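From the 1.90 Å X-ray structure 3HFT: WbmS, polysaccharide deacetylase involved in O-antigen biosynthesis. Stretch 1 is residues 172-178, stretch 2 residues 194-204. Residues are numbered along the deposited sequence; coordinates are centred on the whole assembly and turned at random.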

ATOM      1  N   ARG A 172      -5.508   8.982   2.487  1.00 31.60           N
ATOM      2  CA  ARG A 172      -5.226   7.575   2.655  1.00 30.51           C
ATOM      3  C   ARG A 172      -5.383   7.235   4.130  1.00 32.45           C
ATOM      4  O   ARG A 172      -4.823   7.896   5.023  1.00 31.28           O
ATOM      5  CB  ARG A 172      -3.831   7.223   2.151  1.00 32.96           C
ATOM      6  CG  ARG A 172      -3.624   7.598   0.714  1.00 33.48           C
ATOM      7  CD  ARG A 172      -2.634   6.655   0.107  1.00 32.63           C
ATOM      8  NE  ARG A 172      -3.265   5.378  -0.182  1.00 32.11           N
ATOM      9  CZ  ARG A 172      -2.683   4.394  -0.841  1.00 36.39           C
ATOM     10  NH1 ARG A 172      -1.438   4.534  -1.257  1.00 33.74           N
ATOM     11  NH2 ARG A 172      -3.340   3.276  -1.095  1.00 33.74           N
ATOM     12  N   VAL A 173      -6.179   6.198   4.392  1.00 31.78           N
ATOM     13  CA  VAL A 173      -6.483   5.762   5.719  1.00 32.19           C
ATOM     14  C   VAL A 173      -5.914   4.336   5.952  1.00 32.39           C
ATOM     15  O   VAL A 173      -6.437   3.383   5.417  1.00 32.46           O
ATOM     16  CB  VAL A 173      -8.021   5.752   5.947  1.00 33.59           C
ATOM     17  CG1 VAL A 173      -8.336   5.303   7.412  1.00 31.55           C
ATOM     18  CG2 VAL A 173      -8.649   7.139   5.592  1.00 29.50           C
ATOM     19  N   PRO A 174      -4.827   4.200   6.749  1.00 31.76           N
ATOM     20  CA  PRO A 174      -4.255   2.870   6.913  1.00 32.10           C
ATOM     21  C   PRO A 174      -5.013   2.091   7.988  1.00 33.77           C
ATOM     22  O   PRO A 174      -5.513   2.694   8.932  1.00 33.55           O
ATOM     23  CB  PRO A 174      -2.849   3.172   7.406  1.00 32.25           C
ATOM     24  CG  PRO A 174      -3.029   4.391   8.248  1.00 33.49           C
ATOM     25  CD  PRO A 174      -4.055   5.211   7.481  1.00 34.62           C
ATOM     26  N   TYR A 175      -5.062   0.766   7.859  1.00 33.35           N
ATOM     27  CA  TYR A 175      -5.743  -0.056   8.843  1.00 31.67           C
ATOM     28  C   TYR A 175      -4.826  -1.114   9.383  1.00 33.83           C
ATOM     29  O   TYR A 175      -3.818  -1.458   8.756  1.00 32.95           O
ATOM     30  CB  TYR A 175      -7.051  -0.634   8.319  1.00 31.51           C
ATOM     31  CG  TYR A 175      -7.033  -1.739   7.292  1.00 34.11           C
ATOM     32  CD1 TYR A 175      -6.821  -1.473   5.942  1.00 33.65           C
ATOM     33  CD2 TYR A 175      -7.350  -3.015   7.653  1.00 33.60           C
ATOM     34  CE1 TYR A 175      -6.883  -2.472   4.994  1.00 31.52           C
ATOM     35  CE2 TYR A 175      -7.448  -4.027   6.707  1.00 33.63           C
ATOM     36  CZ  TYR A 175      -7.214  -3.750   5.380  1.00 35.66           C
ATOM     37  OH  TYR A 175      -7.352  -4.742   4.429  1.00 34.67           O
ATOM     38  N   LEU A 176      -5.113  -1.526  10.619  1.00 31.89           N
ATOM     39  CA  LEU A 176      -4.126  -2.265  11.400  1.00 31.27           C
ATOM     40  C   LEU A 176      -4.496  -3.685  11.878  1.00 31.22           C
ATOM     41  O   LEU A 176      -3.670  -4.390  12.461  1.00 32.78           O
ATOM     42  CB  LEU A 176      -3.706  -1.395  12.605  1.00 32.64           C
ATOM     43  CG  LEU A 176      -4.738  -0.799  13.589  1.00 32.76           C
ATOM     44  CD1 LEU A 176      -5.699  -1.846  14.196  1.00 30.94           C
ATOM     45  CD2 LEU A 176      -4.019   0.026  14.690  1.00 33.09           C
ATOM     46  N   TRP A 177      -5.720  -4.103  11.600  1.00 33.69           N
ATOM     47  CA  TRP A 177      -6.214  -5.416  12.010  1.00 32.81           C
ATOM     48  C   TRP A 177      -7.300  -5.880  11.052  1.00 33.55           C
ATOM     49  O   TRP A 177      -8.122  -5.067  10.574  1.00 32.64           O
ATOM     50  CB  TRP A 177      -6.743  -5.355  13.447  1.00 33.78           C
ATOM     51  CG  TRP A 177      -6.985  -6.730  14.080  1.00 32.63           C
ATOM     52  CD1 TRP A 177      -6.171  -7.369  14.971  1.00 32.87           C
ATOM     53  CD2 TRP A 177      -8.162  -7.546  13.962  1.00 32.01           C
ATOM     54  NE1 TRP A 177      -6.729  -8.567  15.356  1.00 33.22           N
ATOM     55  CE2 TRP A 177      -7.951  -8.700  14.753  1.00 30.58           C
ATOM     56  CE3 TRP A 177      -9.332  -7.460  13.201  1.00 34.30           C
ATOM     57  CZ2 TRP A 177      -8.895  -9.746  14.841  1.00 37.02           C
ATOM     58  CZ3 TRP A 177     -10.272  -8.491  13.295  1.00 35.44           C
ATOM     59  CH2 TRP A 177     -10.034  -9.621  14.094  1.00 33.64           C
ATOM     60  N   GLU A 178      -7.278  -7.180  10.734  1.00 32.98           N
ATOM     61  CA  GLU A 178      -8.264  -7.804   9.843  1.00 32.57           C
ATOM     62  C   GLU A 178      -8.422  -9.255  10.301  1.00 31.55           C
ATOM     63  O   GLU A 178      -7.438  -9.919  10.705  1.00 34.07           O
ATOM     64  CB  GLU A 178      -7.845  -7.692   8.379  1.00 34.73           C
ATOM     65  CG  GLU A 178      -8.768  -8.377   7.373  1.00 35.07           C
ATOM     66  CD  GLU A 178      -8.335  -8.173   5.942  1.00 37.97           C
ATOM     67  OE1 GLU A 178      -7.789  -7.079   5.629  1.00 39.23           O
ATOM     68  OE2 GLU A 178      -8.534  -9.107   5.126  1.00 38.80           O
ATOM     69  N   ASP A 194      -7.222  -4.821  24.462  1.00 38.51           N
ATOM     70  CA  ASP A 194      -7.147  -4.437  23.077  1.00 38.28           C
ATOM     71  C   ASP A 194      -5.692  -4.219  22.702  1.00 37.98           C
ATOM     72  O   ASP A 194      -5.205  -3.081  22.643  1.00 34.97           O
ATOM     73  CB  ASP A 194      -7.975  -3.171  22.873  1.00 39.20           C
ATOM     74  CG  ASP A 194      -9.482  -3.411  23.061  1.00 46.17           C
ATOM     75  OD1 ASP A 194      -9.960  -4.555  22.848  1.00 41.65           O
ATOM     76  OD2 ASP A 194     -10.199  -2.440  23.395  1.00 45.42           O
ATOM     77  N   TYR A 195      -5.007  -5.323  22.421  1.00 36.84           N
ATOM     78  CA  TYR A 195      -3.559  -5.309  22.149  1.00 34.21           C
ATOM     79  C   TYR A 195      -3.134  -4.418  20.980  1.00 34.49           C
ATOM     80  O   TYR A 195      -2.018  -3.902  20.943  1.00 33.32           O
ATOM     81  CB  TYR A 195      -3.057  -6.741  21.936  1.00 36.04           C
ATOM     82  CG  TYR A 195      -3.760  -7.563  20.866  1.00 35.90           C
ATOM     83  CD1 TYR A 195      -3.480  -7.377  19.526  1.00 36.13           C
ATOM     84  CD2 TYR A 195      -4.622  -8.598  21.208  1.00 37.05           C
ATOM     85  CE1 TYR A 195      -4.105  -8.136  18.538  1.00 35.01           C
ATOM     86  CE2 TYR A 195      -5.237  -9.370  20.239  1.00 36.30           C
ATOM     87  CZ  TYR A 195      -4.963  -9.132  18.883  1.00 32.94           C
ATOM     88  OH  TYR A 195      -5.563  -9.891  17.896  1.00 36.03           O
ATOM     89  N   TRP A 196      -4.044  -4.239  20.038  1.00 32.54           N
ATOM     90  CA  TRP A 196      -3.800  -3.493  18.817  1.00 34.25           C
ATOM     91  C   TRP A 196      -4.008  -1.988  18.954  1.00 33.04           C
ATOM     92  O   TRP A 196      -3.615  -1.217  18.054  1.00 34.21           O
ATOM     93  CB  TRP A 196      -4.768  -4.035  17.729  1.00 32.81           C
ATOM     94  CG  TRP A 196      -6.138  -4.207  18.263  1.00 34.10           C
ATOM     95  CD1 TRP A 196      -6.666  -5.336  18.781  1.00 36.72           C
ATOM     96  CD2 TRP A 196      -7.134  -3.189  18.414  1.00 31.55           C
ATOM     97  NE1 TRP A 196      -7.938  -5.093  19.257  1.00 36.10           N
ATOM     98  CE2 TRP A 196      -8.257  -3.785  19.012  1.00 33.21           C
ATOM     99  CE3 TRP A 196      -7.185  -1.834  18.090  1.00 34.21           C
ATOM    100  CZ2 TRP A 196      -9.405  -3.058  19.353  1.00 33.38           C
ATOM    101  CZ3 TRP A 196      -8.322  -1.122  18.410  1.00 34.27           C
ATOM    102  CH2 TRP A 196      -9.425  -1.738  19.016  1.00 34.71           C
ATOM    103  N   TYR A 197      -4.619  -1.563  20.069  1.00 32.84           N
ATOM    104  CA  TYR A 197      -5.093  -0.197  20.247  1.00 30.91           C
ATOM    105  C   TYR A 197      -3.992   0.840  20.367  1.00 32.85           C
ATOM    106  O   TYR A 197      -3.070   0.695  21.167  1.00 31.65           O
ATOM    107  CB  TYR A 197      -6.028  -0.108  21.479  1.00 31.51           C
ATOM    108  CG  TYR A 197      -6.625   1.270  21.666  1.00 32.07           C
ATOM    109  CD1 TYR A 197      -7.543   1.788  20.749  1.00 32.42           C
ATOM    110  CD2 TYR A 197      -6.253   2.068  22.743  1.00 31.42           C
ATOM    111  CE1 TYR A 197      -8.095   3.086  20.917  1.00 31.58           C
ATOM    112  CE2 TYR A 197      -6.795   3.354  22.923  1.00 33.21           C
ATOM    113  CZ  TYR A 197      -7.705   3.853  22.002  1.00 32.86           C
ATOM    114  OH  TYR A 197      -8.209   5.122  22.193  1.00 33.96           O
ATOM    115  N   GLN A 198      -4.131   1.909  19.594  1.00 29.15           N
ATOM    116  CA  GLN A 198      -3.261   3.051  19.635  1.00 30.29           C
ATOM    117  C   GLN A 198      -4.042   4.275  20.168  1.00 32.47           C
ATOM    118  O   GLN A 198      -4.888   4.858  19.456  1.00 32.94           O
ATOM    119  CB  GLN A 198      -2.737   3.354  18.225  1.00 31.84           C
ATOM    120  CG  GLN A 198      -2.168   2.128  17.499  1.00 37.27           C
ATOM    121  CD  GLN A 198      -1.423   2.473  16.240  1.00 33.62           C
ATOM    122  OE1 GLN A 198      -1.463   3.623  15.764  1.00 31.89           O
ATOM    123  NE2 GLN A 198      -0.704   1.479  15.693  1.00 31.60           N
ATOM    124  N   PRO A 199      -3.780   4.671  21.417  1.00 32.09           N
ATOM    125  CA  PRO A 199      -4.483   5.864  21.910  1.00 31.44           C
ATOM    126  C   PRO A 199      -4.042   7.086  21.159  1.00 30.42           C
ATOM    127  O   PRO A 199      -4.736   8.114  21.159  1.00 29.19           O
ATOM    128  CB  PRO A 199      -4.031   5.962  23.361  1.00 31.86           C
ATOM    129  CG  PRO A 199      -2.883   5.096  23.498  1.00 36.65           C
ATOM    130  CD  PRO A 199      -2.860   4.114  22.417  1.00 32.33           C
ATOM    131  N   ASP A 200      -2.875   6.969  20.525  1.00 28.80           N
ATOM    132  CA  ASP A 200      -2.203   8.059  19.825  1.00 31.29           C
ATOM    133  C   ASP A 200      -2.230   7.937  18.294  1.00 30.18           C
ATOM    134  O   ASP A 200      -1.570   8.717  17.611  1.00 31.15           O
ATOM    135  CB  ASP A 200      -0.731   8.168  20.263  1.00 30.52           C
ATOM    136  CG  ASP A 200       0.015   6.814  20.261  1.00 31.61           C
ATOM    137  OD1 ASP A 200      -0.579   5.738  20.040  1.00 32.36           O
ATOM    138  OD2 ASP A 200       1.226   6.846  20.543  1.00 32.28           O
ATOM    139  N   GLY A 201      -3.009   7.008  17.777  1.00 31.48           N
ATOM    140  CA  GLY A 201      -3.095   6.816  16.335  1.00 31.87           C
ATOM    141  C   GLY A 201      -4.508   6.518  15.924  1.00 32.12           C
ATOM    142  O   GLY A 201      -5.431   6.556  16.757  1.00 34.05           O
ATOM    143  N   ILE A 202      -4.691   6.255  14.633  1.00 32.45           N
ATOM    144  CA  ILE A 202      -5.965   5.844  14.096  1.00 30.56           C
ATOM    145  C   ILE A 202      -6.101   4.332  14.154  1.00 32.07           C
ATOM    146  O   ILE A 202      -5.157   3.616  13.842  1.00 32.98           O
ATOM    147  CB  ILE A 202      -6.161   6.395  12.647  1.00 30.38           C
ATOM    148  CG1 ILE A 202      -7.632   6.265  12.255  1.00 35.41           C
ATOM    149  CG2 ILE A 202      -5.213   5.712  11.638  1.00 30.86           C
ATOM    150  CD1 ILE A 202      -7.920   6.836  10.895  1.00 34.84           C
ATOM    151  N   ASN A 203      -7.277   3.823  14.557  1.00 30.10           N
ATOM    152  CA  ASN A 203      -7.506   2.383  14.717  1.00 32.89           C
ATOM    153  C   ASN A 203      -8.614   1.851  13.813  1.00 33.63           C
ATOM    154  O   ASN A 203      -9.807   1.917  14.166  1.00 34.88           O
ATOM    155  CB  ASN A 203      -7.889   2.103  16.171  1.00 32.57           C
ATOM    156  CG  ASN A 203      -6.830   2.559  17.154  1.00 34.03           C
ATOM    157  OD1 ASN A 203      -5.913   1.782  17.489  1.00 34.31           O
ATOM    158  ND2 ASN A 203      -6.987   3.779  17.697  1.00 28.73           N
ATOM    159  N   VAL A 204      -8.245   1.393  12.623  1.00 31.59           N
ATOM    160  CA  VAL A 204      -9.209   0.879  11.664  1.00 31.24           C
ATOM    161  C   VAL A 204      -9.081  -0.649  11.656  1.00 33.91           C
ATOM    162  O   VAL A 204      -7.963  -1.202  11.543  1.00 31.76           O
ATOM    163  CB  VAL A 204      -9.004   1.480  10.248  1.00 31.77           C
ATOM    164  CG1 VAL A 204     -10.122   1.013   9.304  1.00 33.10           C
ATOM    165  CG2 VAL A 204      -8.907   3.012  10.289  1.00 28.93           C
TER
HETATM  166  O   HOH W   1      -5.579   1.945  11.622  1.00 23.44           O

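Segments distant in sequence are often joined by few polar links set among many apolar contacts, and WbmS offers a compact example. Only two direct hydrogen bonds cross between the stretches. In the backbone, Leu176 N donates to Val204 O at 3.0 Å, nearly linear at 168°. In the side chains, Trp177 NE1 donates to Tyr195 OH at 3.1 Å; the indole thus satisfies its one polar atom in a buried setting, the hydroxyl lying at the ring's edge.

A water supplies the link beside them. It donates to Pro174 O and Ile202 O, both at 2.8 Å, and accepts from Val204 N at 2.9 Å, serving three backbone groups that make no direct bond to one another.

Apolar packing does the rest. Leu176 and Val204, both pointing toward the opposite stretch, lose the most surface. Branched Val204 fits closely: its CG2 lies 3.7 Å from Val173 CG1, and its CB 3.5 Å from Tyr175 CB. The Tyr175 ring then leads away, its OH bonding Glu178 OE1 at 2.7 Å. Leu176 CD1 approaches Trp196 CE3 at 4.2 Å, while the extended Ile202 chain brings CD1 to 3.8 Å from Val173 CG1. The five-membered rings of Trp177 and Trp196 meet obliquely.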